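Local coordinates for protein putative transcriptional regulator (Clostridium difficile, PDB 3QI7) that is of unknown function but has a periplasmic-binding-protein-like fold, is predicted to be a lipoprotein, and may bind a small ligand such as a sugar, at residues Q89-L100 with E113-D123; I10-P21 with V55-E66. All coordinates share one frame; numbering follows the deposited sequence.

Interaction 1 (Q89-L100 with E113-D123); sequences QAIVVSTDQAGL and EIITISAPMGD
A cis peptide bond before Pro120 turns the chain out of the regular ladder just past strand 115-118, yet Ser94 and Thr95 still bond to the carbonyls of Ala119 and Pro120. Strands 88-94 and 115-118, joined through helix 101-110, form a beta-alpha-beta unit of the periplasmic-binding-protein-like fold. Up to Ala119 the ladder is regular, backbone bonds running from Ile115 N to Gln89 O through to Ala119 N to Val93 O. At the cis bend Ser94 OG donates to Ala119 O at 2.8 Å, 37° above the carbonyl plane, and Thr95 N reaches Pro120 O at 2.9 Å. Ser94 OG lies opposite its own backbone N (chi1 -169°), which brings it to that carbonyl and within 3.5 Å of Pro120 CD. On the face that carries Val93, the selenomethionine Met121 lays CG 3.6 Å from Val93 CG1, then bends at chi3 (66°), carrying CE to Leu100 CB. Helix 101-110 covers this side through Leu104, while Ala314 of helix 306-324 meets Val92, Ile117 and Ala119. Past the strands, Gly122 N bonds to Gln97 O, and a water links that same oxygen to Leu100 N and Asp123 OD1. Asp123 OD2 takes Gly99 N at 2.8 Å, from above the carboxylate plane.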
loop_
_atom_site.group_PDB
_atom_site.type_symbol
_atom_site.label_atom_id
_atom_site.label_comp_id
_atom_site.label_asym_id
_atom_site.label_seq_id
_atom_site.Cartn_x
_atom_site.Cartn_y
_atom_site.Cartn_z
ATOM N N GLN A 89 -6.975 -7.501 -22.782
ATOM C CA GLN A 89 -5.964 -6.621 -23.332
ATOM C C GLN A 89 -4.959 -6.093 -22.295
ATOM O O GLN A 89 -3.957 -5.480 -22.675
ATOM C CB GLN A 89 -6.634 -5.458 -24.056
ATOM C CG GLN A 89 -7.520 -5.881 -25.212
ATOM C CD GLN A 89 -6.726 -6.503 -26.344
ATOM O OE1 GLN A 89 -5.536 -6.237 -26.480
ATOM N NE2 GLN A 89 -7.374 -7.344 -27.155
ATOM N N ALA A 90 -5.201 -6.351 -21.004
ATOM C CA ALA A 90 -4.215 -6.033 -19.986
ATOM C C ALA A 90 -4.380 -6.969 -18.792
ATOM O O ALA A 90 -5.494 -7.437 -18.497
ATOM C CB ALA A 90 -4.336 -4.553 -19.555
ATOM N N ILE A 91 -3.261 -7.268 -18.138
ATOM C CA ILE A 91 -3.274 -8.033 -16.888
ATOM C C ILE A 91 -2.562 -7.261 -15.774
ATOM O O ILE A 91 -1.390 -6.912 -15.909
ATOM C CB ILE A 91 -2.618 -9.433 -17.041
ATOM C CG1 ILE A 91 -3.300 -10.238 -18.152
ATOM C CG2 ILE A 91 -2.706 -10.201 -15.722
ATOM C CD1 ILE A 91 -2.565 -11.529 -18.517
ATOM N N VAL A 92 -3.287 -7.013 -14.680
ATOM C CA VAL A 92 -2.768 -6.408 -13.478
ATOM C C VAL A 92 -2.689 -7.497 -12.401
ATOM O O VAL A 92 -3.664 -8.202 -12.154
ATOM C CB VAL A 92 -3.707 -5.241 -12.989
ATOM C CG1 VAL A 92 -3.236 -4.659 -11.651
ATOM C CG2 VAL A 92 -3.823 -4.138 -14.068
ATOM N N VAL A 93 -1.535 -7.626 -11.762
ATOM C CA VAL A 93 -1.345 -8.566 -10.663
ATOM C C VAL A 93 -1.032 -7.790 -9.373
ATOM O O VAL A 93 -0.132 -6.962 -9.355
ATOM C CB VAL A 93 -0.201 -9.556 -10.991
ATOM C CG1 VAL A 93 0.047 -10.478 -9.799
ATOM C CG2 VAL A 93 -0.511 -10.354 -12.244
ATOM N N SER A 94 -1.792 -8.029 -8.307
ATOM C CA SER A 94 -1.563 -7.382 -7.037
ATOM C C SER A 94 -1.360 -8.393 -5.878
ATOM O O SER A 94 -2.320 -8.956 -5.381
ATOM C CB SER A 94 -2.740 -6.430 -6.714
ATOM O OG SER A 94 -2.450 -5.589 -5.593
ATOM N N THR A 95 -0.107 -8.600 -5.463
ATOM C CA THR A 95 0.235 -9.414 -4.278
ATOM C C THR A 95 1.620 -9.005 -3.753
ATOM O O THR A 95 2.537 -8.766 -4.536
ATOM C CB THR A 95 0.251 -10.976 -4.591
ATOM O OG1 THR A 95 0.675 -11.728 -3.428
ATOM C CG2 THR A 95 1.207 -11.315 -5.748
ATOM N N ASP A 96 1.788 -8.963 -2.438
ATOM C CA ASP A 96 3.111 -8.725 -1.830
ATOM C C ASP A 96 4.044 -9.950 -1.938
ATOM O O ASP A 96 5.226 -9.857 -1.613
ATOM C CB ASP A 96 2.961 -8.389 -0.331
ATOM C CG ASP A 96 2.282 -7.056 -0.073
ATOM O OD1 ASP A 96 2.539 -6.059 -0.814
ATOM O OD2 ASP A 96 1.511 -7.007 0.924
ATOM N N GLN A 97 3.532 -11.082 -2.415
ATOM C CA GLN A 97 4.292 -12.308 -2.478
ATOM C C GLN A 97 4.942 -12.490 -3.865
ATOM O O GLN A 97 4.484 -11.930 -4.870
ATOM C CB GLN A 97 3.393 -13.492 -2.135
ATOM C CG GLN A 97 2.728 -13.368 -0.755
ATOM C CD GLN A 97 1.986 -14.612 -0.358
ATOM O OE1 GLN A 97 2.588 -15.675 -0.129
ATOM N NE2 GLN A 97 0.659 -14.505 -0.291
ATOM N N ALA A 98 5.992 -13.300 -3.893
ATOM C CA ALA A 98 6.737 -13.620 -5.111
ATOM C C ALA A 98 6.288 -14.955 -5.656
ATOM O O ALA A 98 5.738 -15.774 -4.928
ATOM C CB ALA A 98 8.276 -13.672 -4.807
ATOM N N GLY A 99 6.556 -15.178 -6.946
ATOM C CA GLY A 99 6.323 -16.462 -7.564
ATOM C C GLY A 99 5.595 -16.428 -8.888
ATOM O O GLY A 99 5.662 -17.408 -9.641
ATOM N N LEU A 100 4.889 -15.331 -9.187
ATOM C CA LEU A 100 3.982 -15.330 -10.337
ATOM C C LEU A 100 4.646 -14.811 -11.616
ATOM O O LEU A 100 4.064 -14.889 -12.711
ATOM C CB LEU A 100 2.708 -14.535 -10.016
ATOM C CG LEU A 100 1.911 -15.059 -8.809
ATOM C CD1 LEU A 100 0.822 -14.042 -8.398
ATOM C CD2 LEU A 100 1.301 -16.462 -9.081
ATOM N N GLU A 113 0.939 -8.278 -27.188
ATOM C CA GLU A 113 0.219 -6.998 -27.080
ATOM C C GLU A 113 -0.481 -6.757 -25.720
ATOM O O GLU A 113 -0.852 -5.625 -25.410
ATOM C CB GLU A 113 -0.775 -6.847 -28.241
ATOM C CG GLU A 113 -2.140 -7.551 -28.060
ATOM C CD GLU A 113 -2.119 -9.073 -28.250
ATOM O OE1 GLU A 113 -1.045 -9.692 -28.414
ATOM O OE2 GLU A 113 -3.217 -9.655 -28.217
ATOM N N ILE A 114 -0.673 -7.811 -24.928
ATOM C CA ILE A 114 -1.245 -7.654 -23.587
ATOM C C ILE A 114 -0.320 -6.795 -22.707
ATOM O O ILE A 114 0.864 -7.076 -22.563
ATOM C CB ILE A 114 -1.542 -9.029 -22.904
ATOM C CG1 ILE A 114 -2.650 -9.761 -23.668
ATOM C CG2 ILE A 114 -1.950 -8.845 -21.432
ATOM C CD1 ILE A 114 -3.239 -11.031 -22.961
ATOM N N ILE A 115 -0.891 -5.743 -22.119
ATOM C CA ILE A 115 -0.170 -4.846 -21.229
ATOM C C ILE A 115 -0.120 -5.485 -19.856
ATOM O O ILE A 115 -1.165 -5.759 -19.279
ATOM C CB ILE A 115 -0.916 -3.530 -21.142
ATOM C CG1 ILE A 115 -0.903 -2.863 -22.521
ATOM C CG2 ILE A 115 -0.287 -2.612 -20.096
ATOM C CD1 ILE A 115 -1.664 -1.565 -22.551
ATOM N N THR A 116 1.075 -5.745 -19.340
ATOM C CA THR A 116 1.220 -6.338 -17.998
ATOM C C THR A 116 1.708 -5.334 -16.951
ATOM O O THR A 116 2.613 -4.541 -17.207
ATOM C CB THR A 116 2.171 -7.557 -18.051
ATOM O OG1 THR A 116 3.390 -7.186 -18.704
ATOM C CG2 THR A 116 1.488 -8.726 -18.807
ATOM N N ILE A 117 1.092 -5.363 -15.768
ATOM C CA ILE A 117 1.346 -4.383 -14.734
ATOM C C ILE A 117 1.403 -5.089 -13.371
ATOM O O ILE A 117 0.472 -5.827 -13.011
ATOM C CB ILE A 117 0.227 -3.310 -14.687
ATOM C CG1 ILE A 117 -0.052 -2.737 -16.077
ATOM C CG2 ILE A 117 0.556 -2.200 -13.654
ATOM C CD1 ILE A 117 -1.040 -1.623 -16.094
ATOM N N SER A 118 2.509 -4.918 -12.661
ATOM C CA SER A 118 2.621 -5.337 -11.270
ATOM C C SER A 118 2.178 -4.138 -10.397
ATOM O O SER A 118 2.565 -2.966 -10.646
ATOM C CB SER A 118 4.047 -5.838 -10.937
ATOM O OG SER A 118 5.047 -4.796 -11.039
ATOM N N ALA A 119 1.374 -4.425 -9.382
ATOM C CA ALA A 119 0.795 -3.388 -8.567
ATOM C C ALA A 119 0.316 -3.825 -7.153
ATOM O O ALA A 119 -0.838 -3.664 -6.794
ATOM C CB ALA A 119 -0.318 -2.725 -9.360
ATOM N N PRO A 120 1.234 -4.355 -6.308
ATOM C CA PRO A 120 2.624 -4.695 -6.572
ATOM C C PRO A 120 2.763 -6.175 -6.867
ATOM O O PRO A 120 1.768 -6.889 -6.873
ATOM C CB PRO A 120 3.299 -4.381 -5.215
ATOM C CG PRO A 120 2.242 -4.926 -4.185
ATOM C CD PRO A 120 0.875 -4.605 -4.885
HETATM N N MSE A 121 3.978 -6.631 -7.164
HETATM C CA MSE A 121 4.308 -8.063 -7.065
HETATM C C MSE A 121 5.529 -8.206 -6.127
HETATM O O MSE A 121 6.285 -7.250 -5.932
HETATM C CB MSE A 121 4.571 -8.666 -8.443
HETATM C CG MSE A 121 3.262 -8.974 -9.209
HETATM SE SE MSE A 121 3.544 -9.395 -11.111
HETATM C CE MSE A 121 4.531 -11.090 -10.963
ATOM N N GLY A 122 5.712 -9.390 -5.550
ATOM C CA GLY A 122 6.742 -9.599 -4.551
ATOM C C GLY A 122 8.068 -10.043 -5.119
ATOM O O GLY A 122 9.032 -10.219 -4.371
ATOM N N ASP A 123 8.129 -10.230 -6.435
ATOM C CA ASP A 123 9.351 -10.739 -7.077
ATOM C C ASP A 123 10.488 -9.720 -7.112
ATOM O O ASP A 123 10.288 -8.525 -6.924
ATOM C CB ASP A 123 9.044 -11.227 -8.500
ATOM C CG ASP A 123 7.787 -12.101 -8.559
ATOM O OD1 ASP A 123 6.669 -11.541 -8.509
ATOM O OD2 ASP A 123 7.910 -13.340 -8.633
HETATM O O HOH W 1 -5.349 -8.800 -29.095
HETATM O O HOH W 2 4.381 -12.800 -7.695
#

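Interaction 2 (I10-P21 with V55-E66); sequences IDDFKVAVVTQP and VKQTIKHVVLPE
Thr19 turns OG1 between its backbone N and carbonyl carbon (chi1 77°), while His61 swings its ring opposite its own N (chi1 -167°), and the two meet at the ring's edge. His61 NE2 donates to Thr19 OG1 at 2.8 Å with the oxygen in the ring plane, and the hydroxyl in turn donates a hydrogen bond to Gln20 O at 2.7 Å. Both residues sit on neighbouring parallel strands, 13-19 and 57-63, of the Rossmann-like sheet, in register from Phe13 with Gln57 to Thr19 with Val63. At the far end Phe13 folds beside Gln57, whose CB makes a CH-pi contact over one ring face, 4.0 Å from the centroid, while Val55 CG1 comes to the ring edge. Asp12 OD1 receives Lys56 N at 2.9 Å. On the face opposite His61, Val18 CG1 meets Leu64 CG at 3.6 Å, crossing it at about a right angle, and Ile79 and Ala75 of helix 72-80 cover the pair. Glu33 of helix 26-42 holds His61 ND1, so a chain of hydrogen bonds runs from Glu33 through His61 and Thr19 to Gln20 O. With both ring nitrogens engaged, rotation of the imidazole is restricted, and the nearby carboxylate would tend to stabilise a positive charge on it.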
loop_
_atom_site.group_PDB
_atom_site.type_symbol
_atom_site.label_atom_id
_atom_site.label_comp_id
_atom_site.label_asym_id
_atom_site.label_seq_id
_atom_site.Cartn_x
_atom_site.Cartn_y
_atom_site.Cartn_z
ATOM N N ILE A 10 -11.182 1.022 -31.357
ATOM C CA ILE A 10 -10.675 0.003 -30.417
ATOM C C ILE A 10 -11.813 -0.951 -29.985
ATOM O O ILE A 10 -12.880 -0.495 -29.586
ATOM C CB ILE A 10 -10.046 0.691 -29.141
ATOM C CG1 ILE A 10 -8.760 1.457 -29.486
ATOM C CG2 ILE A 10 -9.774 -0.319 -28.000
ATOM C CD1 ILE A 10 -7.657 0.596 -30.113
ATOM N N ASP A 11 -11.572 -2.262 -30.068
ATOM C CA ASP A 11 -12.533 -3.267 -29.613
ATOM C C ASP A 11 -12.832 -3.123 -28.116
ATOM O O ASP A 11 -11.972 -2.724 -27.323
ATOM C CB ASP A 11 -12.001 -4.693 -29.833
ATOM C CG ASP A 11 -11.929 -5.099 -31.309
ATOM O OD1 ASP A 11 -12.651 -4.526 -32.154
ATOM O OD2 ASP A 11 -11.150 -6.020 -31.615
ATOM N N ASP A 12 -14.044 -3.484 -27.729
ATOM C CA ASP A 12 -14.367 -3.593 -26.316
ATOM C C ASP A 12 -13.394 -4.589 -25.677
ATOM O O ASP A 12 -12.979 -5.561 -26.319
ATOM C CB ASP A 12 -15.817 -4.026 -26.142
ATOM C CG ASP A 12 -16.810 -2.982 -26.663
ATOM O OD1 ASP A 12 -16.428 -1.795 -26.872
ATOM O OD2 ASP A 12 -17.984 -3.362 -26.856
ATOM N N PHE A 13 -12.979 -4.333 -24.443
ATOM C CA PHE A 13 -11.873 -5.113 -23.902
ATOM C C PHE A 13 -12.053 -5.486 -22.447
ATOM O O PHE A 13 -12.939 -4.969 -21.767
ATOM C CB PHE A 13 -10.541 -4.385 -24.152
ATOM C CG PHE A 13 -10.413 -3.063 -23.452
ATOM C CD1 PHE A 13 -10.958 -1.903 -24.003
ATOM C CD2 PHE A 13 -9.725 -2.968 -22.240
ATOM C CE1 PHE A 13 -10.821 -0.673 -23.378
ATOM C CE2 PHE A 13 -9.588 -1.736 -21.592
ATOM C CZ PHE A 13 -10.138 -0.580 -22.174
ATOM N N LYS A 14 -11.240 -6.431 -21.988
ATOM C CA LYS A 14 -11.197 -6.785 -20.557
ATOM C C LYS A 14 -9.830 -6.423 -19.948
ATOM O O LYS A 14 -8.775 -6.558 -20.601
ATOM C CB LYS A 14 -11.478 -8.279 -20.355
ATOM C CG LYS A 14 -12.844 -8.769 -20.850
ATOM C CD LYS A 14 -13.030 -10.245 -20.493
ATOM C CE LYS A 14 -14.375 -10.809 -20.977
ATOM N NZ LYS A 14 -14.222 -12.250 -21.313
ATOM N N VAL A 15 -9.872 -5.909 -18.729
ATOM C CA VAL A 15 -8.690 -5.754 -17.894
ATOM C C VAL A 15 -8.759 -6.837 -16.822
ATOM O O VAL A 15 -9.621 -6.806 -15.950
ATOM C CB VAL A 15 -8.631 -4.360 -17.247
ATOM C CG1 VAL A 15 -7.377 -4.230 -16.363
ATOM C CG2 VAL A 15 -8.618 -3.258 -18.342
ATOM N N ALA A 16 -7.878 -7.818 -16.913
ATOM C CA ALA A 16 -7.865 -8.889 -15.929
ATOM C C ALA A 16 -7.070 -8.413 -14.720
ATOM O O ALA A 16 -6.013 -7.820 -14.897
ATOM C CB ALA A 16 -7.249 -10.174 -16.525
ATOM N N VAL A 17 -7.587 -8.673 -13.516
ATOM C CA VAL A 17 -6.956 -8.264 -12.286
ATOM C C VAL A 17 -6.843 -9.461 -11.349
ATOM O O VAL A 17 -7.851 -10.031 -10.932
ATOM C CB VAL A 17 -7.736 -7.110 -11.578
ATOM C CG1 VAL A 17 -6.979 -6.649 -10.377
ATOM C CG2 VAL A 17 -7.956 -5.933 -12.554
ATOM N N VAL A 18 -5.603 -9.823 -11.011
ATOM C CA VAL A 18 -5.318 -10.981 -10.181
ATOM C C VAL A 18 -5.042 -10.552 -8.743
ATOM O O VAL A 18 -4.154 -9.712 -8.482
ATOM C CB VAL A 18 -4.083 -11.734 -10.730
ATOM C CG1 VAL A 18 -3.776 -13.006 -9.874
ATOM C CG2 VAL A 18 -4.292 -12.049 -12.185
ATOM N N THR A 19 -5.809 -11.099 -7.806
ATOM C CA THR A 19 -5.575 -10.852 -6.400
ATOM C C THR A 19 -5.597 -12.164 -5.623
ATOM O O THR A 19 -6.050 -13.186 -6.137
ATOM C CB THR A 19 -6.653 -9.945 -5.778
ATOM O OG1 THR A 19 -7.839 -10.696 -5.555
ATOM C CG2 THR A 19 -6.986 -8.736 -6.686
ATOM N N GLN A 20 -5.130 -12.110 -4.380
ATOM C CA GLN A 20 -5.405 -13.169 -3.413
ATOM C C GLN A 20 -6.897 -13.157 -3.025
ATOM O O GLN A 20 -7.615 -12.169 -3.292
ATOM C CB GLN A 20 -4.495 -13.039 -2.185
ATOM C CG GLN A 20 -2.984 -13.266 -2.498
ATOM C CD GLN A 20 -2.066 -13.052 -1.281
ATOM O OE1 GLN A 20 -0.999 -12.425 -1.384
ATOM N NE2 GLN A 20 -2.488 -13.563 -0.125
ATOM N N PRO A 21 -7.379 -14.263 -2.431
ATOM C CA PRO A 21 -8.795 -14.327 -2.090
ATOM C C PRO A 21 -9.171 -13.411 -0.943
ATOM O O PRO A 21 -8.295 -12.926 -0.190
ATOM C CB PRO A 21 -9.037 -15.804 -1.713
ATOM C CG PRO A 21 -7.746 -16.474 -1.727
ATOM C CD PRO A 21 -6.700 -15.566 -2.291
ATOM N N VAL A 55 -16.103 3.261 -25.976
ATOM C CA VAL A 55 -15.558 1.913 -25.964
ATOM C C VAL A 55 -15.944 1.307 -24.605
ATOM O O VAL A 55 -16.043 2.030 -23.621
ATOM C CB VAL A 55 -14.031 1.935 -26.112
ATOM C CG1 VAL A 55 -13.489 0.517 -26.143
ATOM C CG2 VAL A 55 -13.612 2.718 -27.381
ATOM N N LYS A 56 -16.172 0.001 -24.555
ATOM C CA LYS A 56 -16.572 -0.652 -23.302
ATOM C C LYS A 56 -15.417 -1.416 -22.678
ATOM O O LYS A 56 -14.649 -2.103 -23.370
ATOM C CB LYS A 56 -17.767 -1.590 -23.522
ATOM C CG LYS A 56 -19.124 -0.862 -23.675
ATOM C CD LYS A 56 -20.234 -1.813 -24.122
ATOM C CE LYS A 56 -21.425 -1.051 -24.726
ATOM N NZ LYS A 56 -22.116 -0.154 -23.745
ATOM N N GLN A 57 -15.293 -1.287 -21.359
ATOM C CA GLN A 57 -14.271 -2.007 -20.618
ATOM C C GLN A 57 -14.908 -2.675 -19.406
ATOM O O GLN A 57 -15.780 -2.090 -18.756
ATOM C CB GLN A 57 -13.139 -1.066 -20.142
ATOM C CG GLN A 57 -13.225 0.393 -20.613
ATOM C CD GLN A 57 -13.955 1.311 -19.649
ATOM O OE1 GLN A 57 -13.575 2.466 -19.489
ATOM N NE2 GLN A 57 -15.013 0.815 -19.013
ATOM N N THR A 58 -14.468 -3.892 -19.113
ATOM C CA THR A 58 -14.880 -4.605 -17.892
ATOM C C THR A 58 -13.642 -5.172 -17.198
ATOM O O THR A 58 -12.590 -5.358 -17.807
ATOM C CB THR A 58 -15.882 -5.808 -18.162
ATOM O OG1 THR A 58 -15.325 -6.685 -19.137
ATOM C CG2 THR A 58 -17.282 -5.347 -18.612
ATOM N N ILE A 59 -13.788 -5.454 -15.923
ATOM C CA ILE A 59 -12.725 -6.052 -15.160
ATOM C C ILE A 59 -13.016 -7.539 -15.024
ATOM O O ILE A 59 -14.150 -7.927 -14.714
ATOM C CB ILE A 59 -12.610 -5.393 -13.772
ATOM C CG1 ILE A 59 -11.955 -4.010 -13.929
ATOM C CG2 ILE A 59 -11.789 -6.270 -12.833
ATOM C CD1 ILE A 59 -12.165 -3.076 -12.747
ATOM N N LYS A 60 -12.012 -8.363 -15.315
ATOM C CA LYS A 60 -12.095 -9.777 -15.012
ATOM C C LYS A 60 -11.268 -10.076 -13.775
ATOM O O LYS A 60 -10.019 -10.135 -13.840
ATOM C CB LYS A 60 -11.591 -10.633 -16.188
ATOM C CG LYS A 60 -11.727 -12.154 -15.978
ATOM C CD LYS A 60 -11.509 -12.901 -17.294
ATOM C CE LYS A 60 -12.086 -14.332 -17.273
ATOM N NZ LYS A 60 -11.065 -15.255 -16.756
ATOM N N HIS A 61 -11.959 -10.287 -12.663
ATOM C CA HIS A 61 -11.289 -10.582 -11.407
ATOM C C HIS A 61 -10.876 -12.059 -11.290
ATOM O O HIS A 61 -11.710 -12.954 -11.169
ATOM C CB HIS A 61 -12.177 -10.177 -10.228
ATOM C CG HIS A 61 -11.469 -10.159 -8.910
ATOM N ND1 HIS A 61 -12.114 -9.869 -7.727
ATOM C CD2 HIS A 61 -10.177 -10.397 -8.582
ATOM C CE1 HIS A 61 -11.249 -9.915 -6.730
ATOM N NE2 HIS A 61 -10.069 -10.249 -7.219
ATOM N N VAL A 62 -9.572 -12.292 -11.281
ATOM C CA VAL A 62 -8.998 -13.628 -11.175
ATOM C C VAL A 62 -8.486 -13.834 -9.753
ATOM O O VAL A 62 -7.685 -13.018 -9.249
ATOM C CB VAL A 62 -7.814 -13.778 -12.145
ATOM C CG1 VAL A 62 -7.166 -15.182 -12.026
ATOM C CG2 VAL A 62 -8.239 -13.492 -13.586
ATOM N N VAL A 63 -8.945 -14.901 -9.098
ATOM C CA VAL A 63 -8.635 -15.140 -7.691
ATOM C C VAL A 63 -7.633 -16.271 -7.565
ATOM O O VAL A 63 -7.861 -17.382 -8.023
ATOM C CB VAL A 63 -9.891 -15.449 -6.897
ATOM C CG1 VAL A 63 -9.583 -15.542 -5.392
ATOM C CG2 VAL A 63 -10.957 -14.387 -7.215
ATOM N N LEU A 64 -6.491 -15.975 -6.957
ATOM C CA LEU A 64 -5.470 -16.993 -6.747
ATOM C C LEU A 64 -5.946 -18.034 -5.726
ATOM O O LEU A 64 -6.721 -17.712 -4.819
ATOM C CB LEU A 64 -4.174 -16.351 -6.235
ATOM C CG LEU A 64 -3.412 -15.412 -7.167
ATOM C CD1 LEU A 64 -2.557 -14.446 -6.324
ATOM C CD2 LEU A 64 -2.544 -16.165 -8.192
ATOM N N PRO A 65 -5.409 -19.262 -5.816
ATOM C CA PRO A 65 -5.675 -20.247 -4.779
ATOM C C PRO A 65 -5.186 -19.737 -3.431
ATOM O O PRO A 65 -4.266 -18.938 -3.385
ATOM C CB PRO A 65 -4.886 -21.497 -5.237
ATOM C CG PRO A 65 -4.002 -21.078 -6.301
ATOM C CD PRO A 65 -4.455 -19.741 -6.835
ATOM N N GLU A 66 -5.809 -20.170 -2.345
ATOM C CA GLU A 66 -5.291 -19.878 -1.013
ATOM C C GLU A 66 -3.863 -20.404 -0.901
ATOM O O GLU A 66 -3.541 -21.442 -1.482
ATOM C CB GLU A 66 -6.163 -20.514 0.067
ATOM C CG GLU A 66 -7.520 -19.838 0.205
ATOM C CD GLU A 66 -8.291 -20.324 1.415
ATOM O OE1 GLU A 66 -8.054 -21.453 1.869
ATOM O OE2 GLU A 66 -9.143 -19.567 1.908
#

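How the interactions relate
Both interactions belong to one sheet, where strand 13-19 lies between 57-63 and 88-94, and 88-94 in turn pairs with 115-118. Interaction 1 is the more interior, its centre about 15 Å from the chain's centre against about 20 Å for interaction 2, though each is partly buried. Helix 306-324 packs against both pairs. Interaction 1 is mostly aliphatic along its strands and turns polar in the loops beyond them, with waters at its two ends; interaction 2 mixes charged and polar groups (Lys14, Thr58, Lys60, His61) with its valines and isoleucine. They join directly through Val18 N and Val92 O, and Gln20 OE1 takes bonds from Thr95 OG1 and Gln97 NE2, tying the loops after the two central strands together.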